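Local coordinates for protein poly-gamma-glutamate hydrolase (Bacillus phage phiNIT1, PDB 3A9L) that hydrolyses the gamma-glutamyl linkages of bacterial poly-gamma-glutamate as a phage-encoded zinc peptidase, at residues Gln170-Gln176 with Asn187-Phe192; Val56-Gly60 with Ala196-Lys200; Thr80-Phe84 with Asp148-Ile152. All blocks are in the same frame, centred on the assembly; numbering follows the deposited sequence.

In the fold
The three contacts sit around an open alpha/beta core whose mixed sheet carries the zinc site. Contact 2 closes the longest loop, joining the end of helix 48-59 to helix 190-209, and contacts 3 and 1 lie within that loop, one after the other along the chain. Contacts 1 and 2 share helix 190-209, with centres about 16 Å apart: contact 1 holds its start beside helix 168-173, and contact 2 its next turns. Contact 3, about 28 Å from contact 1 and 24 Å from contact 2 between centres, is on the opposite side of the chain's centre. It joins two loops beside the zinc ligands His40 and His103, whereas contact 2 lies away from the metal.

Contact 1. Residues Gln170-Gln176 with Asn187-Phe192; sequences QRRAFFQ and NVTQEF
Thr189 OG1 both gives and takes: it donates to Ala173 O at 2.7 Å, in the carbonyl plane on a lone pair, and accepts from Phe192 N at 3.2 Å. The second bond, nearly straight (173°), makes Thr189 the N-cap of helix 190-209, a place that suits threonine because one hydroxyl does both jobs. With chi1 at 62°, OG1 lies between backbone N and carbonyl carbon, leaving CG2 against the carbonyl of Phe175. Thr189 N donates to Phe174 O from above the carbonyl plane and Gln176 N to Asn187 O at 2.7 Å, bonds that flank Phe175 and Val188, the non-hydrogen-bonded pair of an antiparallel bridge. Gln176 NE2 adds a longer bond to Val188 O. The edge of the Phe192 ring points at the face of Phe174, planes 79° apart; Tyr195 adds another edge-to-face pair with Phe174. Gln170 NE2 donates in its amide plane to the anti lone pair of Glu191 OE2 at 2.8 Å. That oxygen also pairs with Lys111, which probably keeps Glu191 ionised. The cap bond thus ties down the first turn, the bridge holds the strand-like lead-in beside it, and the rings pack that turn against the chain at the end of helix 168-173.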
loop_
_atom_site.group_PDB
_atom_site.type_symbol
_atom_site.label_atom_id
_atom_site.label_comp_id
_atom_site.label_asym_id
_atom_site.label_seq_id
_atom_site.Cartn_x
_atom_site.Cartn_y
_atom_site.Cartn_z
ATOM N N GLN A 170 -26.295 -8.183 0.530
ATOM C CA GLN A 170 -25.894 -7.616 -0.750
ATOM C C GLN A 170 -24.476 -8.043 -1.118
ATOM O O GLN A 170 -24.193 -8.400 -2.289
ATOM C CB GLN A 170 -26.021 -6.087 -0.758
ATOM C CG GLN A 170 -25.392 -5.437 -2.029
ATOM C CD GLN A 170 -26.094 -5.813 -3.321
ATOM O OE1 GLN A 170 -27.079 -5.191 -3.709
ATOM N NE2 GLN A 170 -25.575 -6.811 -4.013
ATOM N N ARG A 171 -23.591 -7.953 -0.126
ATOM C CA ARG A 171 -22.211 -8.406 -0.224
ATOM C C ARG A 171 -22.098 -9.921 -0.467
ATOM O O ARG A 171 -21.211 -10.349 -1.204
ATOM C CB ARG A 171 -21.426 -7.986 1.014
ATOM C CG ARG A 171 -21.442 -6.482 1.272
ATOM C CD ARG A 171 -20.683 -6.092 2.549
ATOM N NE ARG A 171 -21.468 -6.271 3.757
ATOM C CZ ARG A 171 -21.109 -7.050 4.781
ATOM N NH1 ARG A 171 -19.943 -7.723 4.780
ATOM N NH2 ARG A 171 -21.901 -7.134 5.829
ATOM N N ARG A 172 -23.000 -10.725 0.106
ATOM C CA ARG A 172 -23.049 -12.136 -0.245
ATOM C C ARG A 172 -23.414 -12.328 -1.720
ATOM O O ARG A 172 -22.904 -13.247 -2.341
ATOM C CB ARG A 172 -23.959 -12.983 0.677
ATOM C CG ARG A 172 -23.265 -13.519 1.923
ATOM C CD ARG A 172 -24.156 -14.452 2.721
ATOM N NE ARG A 172 -24.237 -14.140 4.155
ATOM C CZ ARG A 172 -23.377 -14.515 5.106
ATOM N NH1 ARG A 172 -22.275 -15.220 4.835
ATOM N NH2 ARG A 172 -23.617 -14.161 6.358
ATOM N N ALA A 173 -24.222 -11.417 -2.285
ATOM C CA ALA A 173 -24.625 -11.513 -3.682
ATOM C C ALA A 173 -23.543 -11.031 -4.672
ATOM O O ALA A 173 -23.646 -11.301 -5.855
ATOM C CB ALA A 173 -25.992 -10.820 -3.932
ATOM N N PHE A 174 -22.516 -10.327 -4.183
ATOM C CA PHE A 174 -21.273 -10.089 -4.975
ATOM C C PHE A 174 -20.528 -11.396 -5.374
ATOM O O PHE A 174 -19.718 -11.381 -6.310
ATOM C CB PHE A 174 -20.229 -9.255 -4.191
ATOM C CG PHE A 174 -20.615 -7.805 -3.886
ATOM C CD1 PHE A 174 -21.579 -7.113 -4.609
ATOM C CD2 PHE A 174 -19.952 -7.128 -2.852
ATOM C CE1 PHE A 174 -21.893 -5.777 -4.309
ATOM C CE2 PHE A 174 -20.266 -5.785 -2.540
ATOM C CZ PHE A 174 -21.237 -5.112 -3.260
ATOM N N PHE A 175 -20.734 -12.495 -4.649
ATOM C CA PHE A 175 -19.881 -13.691 -4.843
ATOM C C PHE A 175 -20.650 -14.881 -5.380
ATOM O O PHE A 175 -21.801 -15.081 -5.048
ATOM C CB PHE A 175 -19.122 -14.090 -3.556
ATOM C CG PHE A 175 -18.290 -12.984 -2.977
ATOM C CD1 PHE A 175 -17.107 -12.586 -3.588
ATOM C CD2 PHE A 175 -18.706 -12.322 -1.830
ATOM C CE1 PHE A 175 -16.342 -11.539 -3.061
ATOM C CE2 PHE A 175 -17.946 -11.274 -1.292
ATOM C CZ PHE A 175 -16.763 -10.884 -1.909
ATOM N N GLN A 176 -19.983 -15.654 -6.219
ATOM C CA GLN A 176 -20.509 -16.868 -6.825
ATOM C C GLN A 176 -21.025 -17.846 -5.790
ATOM O O GLN A 176 -20.293 -18.166 -4.839
ATOM C CB GLN A 176 -19.372 -17.499 -7.652
ATOM C CG GLN A 176 -19.034 -16.685 -8.884
ATOM C CD GLN A 176 -20.054 -16.880 -9.940
ATOM O OE1 GLN A 176 -20.507 -18.005 -10.154
ATOM N NE2 GLN A 176 -20.487 -15.799 -10.569
ATOM N N ASN A 187 -14.231 -15.183 -6.722
ATOM C CA ASN A 187 -15.245 -15.665 -7.645
ATOM C C ASN A 187 -16.494 -14.790 -7.516
ATOM O O ASN A 187 -17.376 -15.063 -6.695
ATOM C CB ASN A 187 -15.591 -17.148 -7.350
ATOM C CG ASN A 187 -14.363 -18.062 -7.369
ATOM O OD1 ASN A 187 -13.445 -17.855 -8.147
ATOM N ND2 ASN A 187 -14.345 -19.069 -6.481
ATOM N N VAL A 188 -16.562 -13.742 -8.338
ATOM C CA VAL A 188 -17.530 -12.677 -8.133
ATOM C C VAL A 188 -18.611 -12.727 -9.207
ATOM O O VAL A 188 -18.421 -13.322 -10.273
ATOM C CB VAL A 188 -16.820 -11.308 -8.037
ATOM C CG1 VAL A 188 -15.725 -11.378 -6.945
ATOM C CG2 VAL A 188 -16.203 -10.924 -9.374
ATOM N N THR A 189 -19.760 -12.144 -8.909
ATOM C CA THR A 189 -20.930 -12.275 -9.769
ATOM C C THR A 189 -21.053 -11.045 -10.641
ATOM O O THR A 189 -20.287 -10.083 -10.503
ATOM C CB THR A 189 -22.226 -12.329 -8.954
ATOM O OG1 THR A 189 -22.354 -11.092 -8.231
ATOM C CG2 THR A 189 -22.244 -13.502 -8.000
ATOM N N GLN A 190 -22.046 -11.064 -11.514
ATOM C CA GLN A 190 -22.329 -9.924 -12.389
ATOM C C GLN A 190 -22.770 -8.717 -11.565
ATOM O O GLN A 190 -22.343 -7.614 -11.851
ATOM C CB GLN A 190 -23.386 -10.292 -13.416
ATOM C CG GLN A 190 -24.400 -9.217 -13.750
ATOM C CD GLN A 190 -25.430 -9.771 -14.708
ATOM O OE1 GLN A 190 -26.502 -10.200 -14.293
ATOM N NE2 GLN A 190 -25.071 -9.851 -15.999
ATOM N N GLU A 191 -23.563 -8.950 -10.519
ATOM C CA GLU A 191 -23.979 -7.873 -9.604
ATOM C C GLU A 191 -22.774 -7.160 -9.008
ATOM O O GLU A 191 -22.750 -5.940 -8.990
ATOM C CB GLU A 191 -24.914 -8.373 -8.499
ATOM C CG GLU A 191 -25.662 -7.242 -7.743
ATOM C CD GLU A 191 -27.051 -7.641 -7.274
ATOM O OE1 GLU A 191 -27.888 -8.033 -8.119
ATOM O OE2 GLU A 191 -27.325 -7.558 -6.061
ATOM N N PHE A 192 -21.771 -7.922 -8.558
ATOM C CA PHE A 192 -20.492 -7.318 -8.138
ATOM C C PHE A 192 -19.953 -6.330 -9.156
ATOM O O PHE A 192 -19.700 -5.162 -8.828
ATOM C CB PHE A 192 -19.405 -8.364 -7.789
ATOM C CG PHE A 192 -18.079 -7.746 -7.425
ATOM C CD1 PHE A 192 -17.837 -7.274 -6.139
ATOM C CD2 PHE A 192 -17.072 -7.616 -8.388
ATOM C CE1 PHE A 192 -16.606 -6.685 -5.802
ATOM C CE2 PHE A 192 -15.847 -7.022 -8.083
ATOM C CZ PHE A 192 -15.592 -6.562 -6.791
#

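Contact 2. Residues Val56-Gly60 with Ala196-Lys200; sequences VELTG and AEAIK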
loop_
_atom_site.group_PDB
_atom_site.type_symbol
_atom_site.label_atom_id
_atom_site.label_comp_id
_atom_site.label_asym_id
_atom_site.label_seq_id
_atom_site.Cartn_x
_atom_site.Cartn_y
_atom_site.Cartn_z
ATOM N N VAL A 56 -11.005 0.663 -7.743
ATOM C CA VAL A 56 -9.701 1.262 -7.978
ATOM C C VAL A 56 -9.154 0.848 -9.350
ATOM O O VAL A 56 -8.564 1.678 -10.072
ATOM C CB VAL A 56 -8.742 0.906 -6.816
ATOM C CG1 VAL A 56 -7.257 1.152 -7.188
ATOM C CG2 VAL A 56 -9.126 1.728 -5.601
ATOM N N GLU A 57 -9.336 -0.428 -9.695
ATOM C CA GLU A 57 -8.890 -0.951 -10.998
ATOM C C GLU A 57 -9.672 -0.254 -12.123
ATOM O O GLU A 57 -9.098 0.100 -13.152
ATOM C CB GLU A 57 -9.044 -2.466 -11.059
ATOM C CG GLU A 57 -7.972 -3.238 -10.307
ATOM C CD GLU A 57 -8.516 -4.532 -9.698
ATOM O OE1 GLU A 57 -9.492 -5.084 -10.274
ATOM O OE2 GLU A 57 -8.001 -4.963 -8.626
ATOM N N LEU A 58 -10.956 0.009 -11.880
ATOM C CA LEU A 58 -11.784 0.808 -12.827
ATOM C C LEU A 58 -11.512 2.307 -12.922
ATOM O O LEU A 58 -11.773 2.913 -13.961
ATOM C CB LEU A 58 -13.269 0.630 -12.523
ATOM C CG LEU A 58 -13.910 -0.728 -12.740
ATOM C CD1 LEU A 58 -15.359 -0.624 -12.327
ATOM C CD2 LEU A 58 -13.751 -1.183 -14.157
ATOM N N THR A 59 -11.033 2.919 -11.838
ATOM C CA THR A 59 -10.935 4.391 -11.744
ATOM C C THR A 59 -9.519 4.952 -11.765
ATOM O O THR A 59 -9.298 6.072 -12.226
ATOM C CB THR A 59 -11.629 4.928 -10.456
ATOM O OG1 THR A 59 -11.058 4.289 -9.310
ATOM C CG2 THR A 59 -13.143 4.617 -10.463
ATOM N N GLY A 60 -8.571 4.186 -11.240
ATOM C CA GLY A 60 -7.233 4.715 -10.934
ATOM C C GLY A 60 -7.242 5.595 -9.683
ATOM O O GLY A 60 -6.342 6.398 -9.465
ATOM N N ALA A 196 -19.541 -2.137 -8.848
ATOM C CA ALA A 196 -18.306 -1.419 -8.997
ATOM C C ALA A 196 -18.315 -0.408 -10.181
ATOM O O ALA A 196 -17.821 0.718 -10.038
ATOM C CB ALA A 196 -17.135 -2.378 -9.056
ATOM N N GLU A 197 -18.952 -0.771 -11.298
ATOM C CA GLU A 197 -19.110 0.125 -12.464
ATOM C C GLU A 197 -19.993 1.330 -12.136
ATOM O O GLU A 197 -19.708 2.451 -12.549
ATOM C CB GLU A 197 -19.683 -0.636 -13.655
ATOM C CG GLU A 197 -20.188 0.252 -14.825
ATOM C CD GLU A 197 -19.049 0.829 -15.692
ATOM O OE1 GLU A 197 -17.887 0.397 -15.538
ATOM O OE2 GLU A 197 -19.305 1.741 -16.502
ATOM N N ALA A 198 -21.063 1.093 -11.381
ATOM C CA ALA A 198 -21.904 2.202 -10.892
ATOM C C ALA A 198 -21.104 3.280 -10.163
ATOM O O ALA A 198 -21.335 4.454 -10.354
ATOM C CB ALA A 198 -23.016 1.685 -10.006
ATOM N N ILE A 199 -20.159 2.865 -9.335
ATOM C CA ILE A 199 -19.334 3.787 -8.586
ATOM C C ILE A 199 -18.415 4.568 -9.539
ATOM O O ILE A 199 -18.244 5.804 -9.410
ATOM C CB ILE A 199 -18.503 3.029 -7.525
ATOM C CG1 ILE A 199 -19.407 2.112 -6.669
ATOM C CG2 ILE A 199 -17.666 4.017 -6.703
ATOM C CD1 ILE A 199 -20.657 2.776 -6.103
ATOM N N LYS A 200 -17.849 3.856 -10.514
ATOM C CA LYS A 200 -16.961 4.528 -11.489
ATOM C C LYS A 200 -17.742 5.600 -12.295
ATOM O O LYS A 200 -17.268 6.713 -12.484
ATOM C CB LYS A 200 -16.281 3.518 -12.406
ATOM C CG LYS A 200 -15.340 4.140 -13.460
ATOM C CD LYS A 200 -14.957 3.159 -14.559
ATOM C CE LYS A 200 -16.137 2.573 -15.347
ATOM N NZ LYS A 200 -16.728 3.406 -16.460
#
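Leu58 and Thr59, at the end of helix 48-59, press on one side of helix 190-209 through Ala196 and Lys200. In the tight part, aliphatic carbons pack on each other and on backbone carbonyls. Leu58 sends CD1 over the turn at Ala196, 3.6 Å from Ala196 O and 4.1 Å from Ala196 CB; the small methyl of alanine lets a branched leucine come close to the backbone. Lys200, its CG anti to the backbone N (chi1 180°), lays its aliphatic part along the neighbouring turn, with CD 3.2 Å from Leu58 O and 3.7 Å from Leu58 CB. Thr59 CG2 meets Lys200 CG at 3.7 Å, the two side chains running past each other in opposite directions. No hydrogen bond joins the two segments. Both helices belong to the layer beside the mixed sheet of this alpha/beta fold: Thr59 and Ile199 both reach Tyr36 on strand 34-42, and Ile199 also packs on helix 120-132. Thr59 OG1 turns to its own chain, bonding Val55 O in the helix and Gly61 N just past it, which leaves its methyl for Lys200. Ala196 and Ile199 are buried toward the sheet, whereas Leu58, Thr59, Lys200 and Glu197 are partly exposed at the surface. On that side Lys200 NZ forms a 3.1 Å salt bridge with Glu197 OE2, within helix 190-209, and the same oxygen lies close to Glu201.

Contact 3. Residues Thr80-Phe84 with Asp148-Ile152; sequences TSTHF and DPDNI. With PO4 (phosphate ion), chain D.
Ser81 and Ile152 make the backbone bond that joins the two loops: Ile152 N donates to Ser81 O at 3.0 Å, nearly straight (166°), though from well above the carbonyl plane. Within 148-152, Asp148 OD2 accepts from Asn151 N at 2.8 Å and more weakly from Asp150 N. This Asx motif folds the loop into a compact turn, and aspartate suits it because its short carboxylate can reach forward to backbone N-H groups.

Van der Waals contacts fill in around that bond. Ser81 CB lies beside the amide of Asn151, 3.6 Å from OD1, and touches Ile152 CG2. Thr82 CG2 comes across Asp148 at about a right angle, while Thr82 CB meets Asp150 CB at 4.0 Å. Ile152 CG1 approaches the Phe84 ring obliquely, a looser touch.

Water and anion take up the polar ends. One water donates to Asn151 OD1 and weakly to Ser81 OG; another lies between Phe84 O and Asp150 O. Asn151 OD1 is also held by Val153 N, and ND2 by Gln163, so its amide is fixed from both ends. A phosphate ion, probably from the crystallisation liquor, accepts from Ser81 N through O3 at 3.0 Å. Ser81 OG to the same O3 and Thr80 OG1 to O1 are both very short, so their exact lengths are doubtful; His78 is a further partner. With OG beside its own backbone N (chi1 -41°), Ser81 can offer both groups to one oxygen.

The Ser81 side chain, about 5 Å from the zinc ion, lies beside the zinc ligands His103 and His40, the latter on strand 34-42, which places the loop at the edge of the metal site. Ile152 reaches Phe37 of that strand and Leu93 of helix 87-94, and Phe84 touches Pro39 and Ala89, so the joined loops rest against both elements.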
loop_
_atom_site.group_PDB
_atom_site.type_symbol
_atom_site.label_atom_id
_atom_site.label_comp_id
_atom_site.label_asym_id
_atom_site.label_seq_id
_atom_site.Cartn_x
_atom_site.Cartn_y
_atom_site.Cartn_z
ATOM N N THR A 80 -15.092 1.832 14.993
ATOM C CA THR A 80 -16.048 2.654 14.292
ATOM C C THR A 80 -15.392 3.865 13.593
ATOM O O THR A 80 -14.409 4.423 14.097
ATOM C CB THR A 80 -17.145 3.101 15.259
ATOM O OG1 THR A 80 -18.332 3.413 14.519
ATOM C CG2 THR A 80 -16.669 4.290 16.111
ATOM N N SER A 81 -15.938 4.266 12.442
ATOM C CA SER A 81 -15.362 5.359 11.605
ATOM C C SER A 81 -15.173 6.715 12.286
ATOM O O SER A 81 -14.220 7.449 11.977
ATOM C CB SER A 81 -16.184 5.572 10.321
ATOM O OG SER A 81 -16.583 4.348 9.739
ATOM N N THR A 82 -16.079 7.081 13.198
ATOM C CA THR A 82 -15.873 8.314 13.954
ATOM C C THR A 82 -14.640 8.268 14.896
ATOM O O THR A 82 -14.249 9.301 15.413
ATOM C CB THR A 82 -17.081 8.642 14.829
ATOM O OG1 THR A 82 -17.288 7.550 15.726
ATOM C CG2 THR A 82 -18.343 8.899 13.984
ATOM N N HIS A 83 -14.077 7.081 15.140
ATOM C CA HIS A 83 -12.987 6.874 16.128
ATOM C C HIS A 83 -11.726 6.365 15.439
ATOM O O HIS A 83 -10.676 6.139 16.067
ATOM C CB HIS A 83 -13.413 5.869 17.208
ATOM C CG HIS A 83 -14.515 6.366 18.083
ATOM N ND1 HIS A 83 -14.929 5.697 19.209
ATOM C CD2 HIS A 83 -15.268 7.490 18.016
ATOM C CE1 HIS A 83 -15.895 6.379 19.795
ATOM N NE2 HIS A 83 -16.117 7.475 19.092
ATOM N N PHE A 84 -11.844 6.213 14.130
ATOM C CA PHE A 84 -10.830 5.497 13.383
ATOM C C PHE A 84 -9.764 6.481 13.043
ATOM O O PHE A 84 -9.986 7.480 12.345
ATOM C CB PHE A 84 -11.400 4.818 12.141
ATOM C CG PHE A 84 -10.379 3.993 11.384
ATOM C CD1 PHE A 84 -9.578 4.583 10.420
ATOM C CD2 PHE A 84 -10.231 2.641 11.643
ATOM C CE1 PHE A 84 -8.656 3.845 9.723
ATOM C CE2 PHE A 84 -9.302 1.892 10.953
ATOM C CZ PHE A 84 -8.536 2.484 9.985
ATOM N N ASP A 148 -21.319 14.157 10.353
ATOM C CA ASP A 148 -20.490 14.717 11.424
ATOM C C ASP A 148 -19.100 14.888 10.903
ATOM O O ASP A 148 -18.789 14.310 9.880
ATOM C CB ASP A 148 -20.472 13.744 12.604
ATOM C CG ASP A 148 -19.956 12.399 12.213
ATOM O OD1 ASP A 148 -20.729 11.547 11.684
ATOM O OD2 ASP A 148 -18.761 12.186 12.434
ATOM N N PRO A 149 -18.228 15.648 11.622
ATOM C CA PRO A 149 -16.873 15.922 11.108
ATOM C C PRO A 149 -15.787 14.940 11.556
ATOM O O PRO A 149 -14.630 15.040 11.103
ATOM C CB PRO A 149 -16.569 17.296 11.701
ATOM C CG PRO A 149 -17.155 17.180 13.097
ATOM C CD PRO A 149 -18.520 16.490 12.799
ATOM N N ASP A 150 -16.151 14.025 12.439
ATOM C CA ASP A 150 -15.276 12.939 12.893
ATOM C C ASP A 150 -15.193 11.766 11.928
ATOM O O ASP A 150 -14.119 11.211 11.744
ATOM C CB ASP A 150 -15.760 12.382 14.206
ATOM C CG ASP A 150 -15.712 13.401 15.331
ATOM O OD1 ASP A 150 -14.874 14.328 15.281
ATOM O OD2 ASP A 150 -16.508 13.235 16.288
ATOM N N ASN A 151 -16.324 11.346 11.367
ATOM C CA ASN A 151 -16.307 10.187 10.474
ATOM C C ASN A 151 -15.115 10.231 9.494
ATOM O O ASN A 151 -15.034 11.119 8.638
ATOM C CB ASN A 151 -17.637 10.049 9.722
ATOM C CG ASN A 151 -17.754 8.708 8.980
ATOM O OD1 ASN A 151 -16.891 8.354 8.162
ATOM N ND2 ASN A 151 -18.828 7.961 9.255
ATOM N N ILE A 152 -14.195 9.285 9.616
ATOM C CA ILE A 152 -13.012 9.280 8.721
ATOM C C ILE A 152 -13.246 9.767 7.262
ATOM O O ILE A 152 -12.440 10.548 6.741
ATOM C CB ILE A 152 -12.243 7.931 8.730
ATOM C CG1 ILE A 152 -10.969 8.014 7.864
ATOM C CG2 ILE A 152 -13.128 6.764 8.268
ATOM C CD1 ILE A 152 -9.901 9.000 8.369
HETATM P P PO4 D . -19.129 1.733 11.343
HETATM O O1 PO4 D . -19.239 1.808 12.851
HETATM O O2 PO4 D . -20.414 2.158 10.650
HETATM O O3 PO4 D . -18.041 2.709 10.981
HETATM O O4 PO4 D . -18.779 0.339 10.903
HETATM O O HOH W 1 -17.038 5.867 6.699
HETATM O O HOH W 2 -11.731 9.787 12.102
#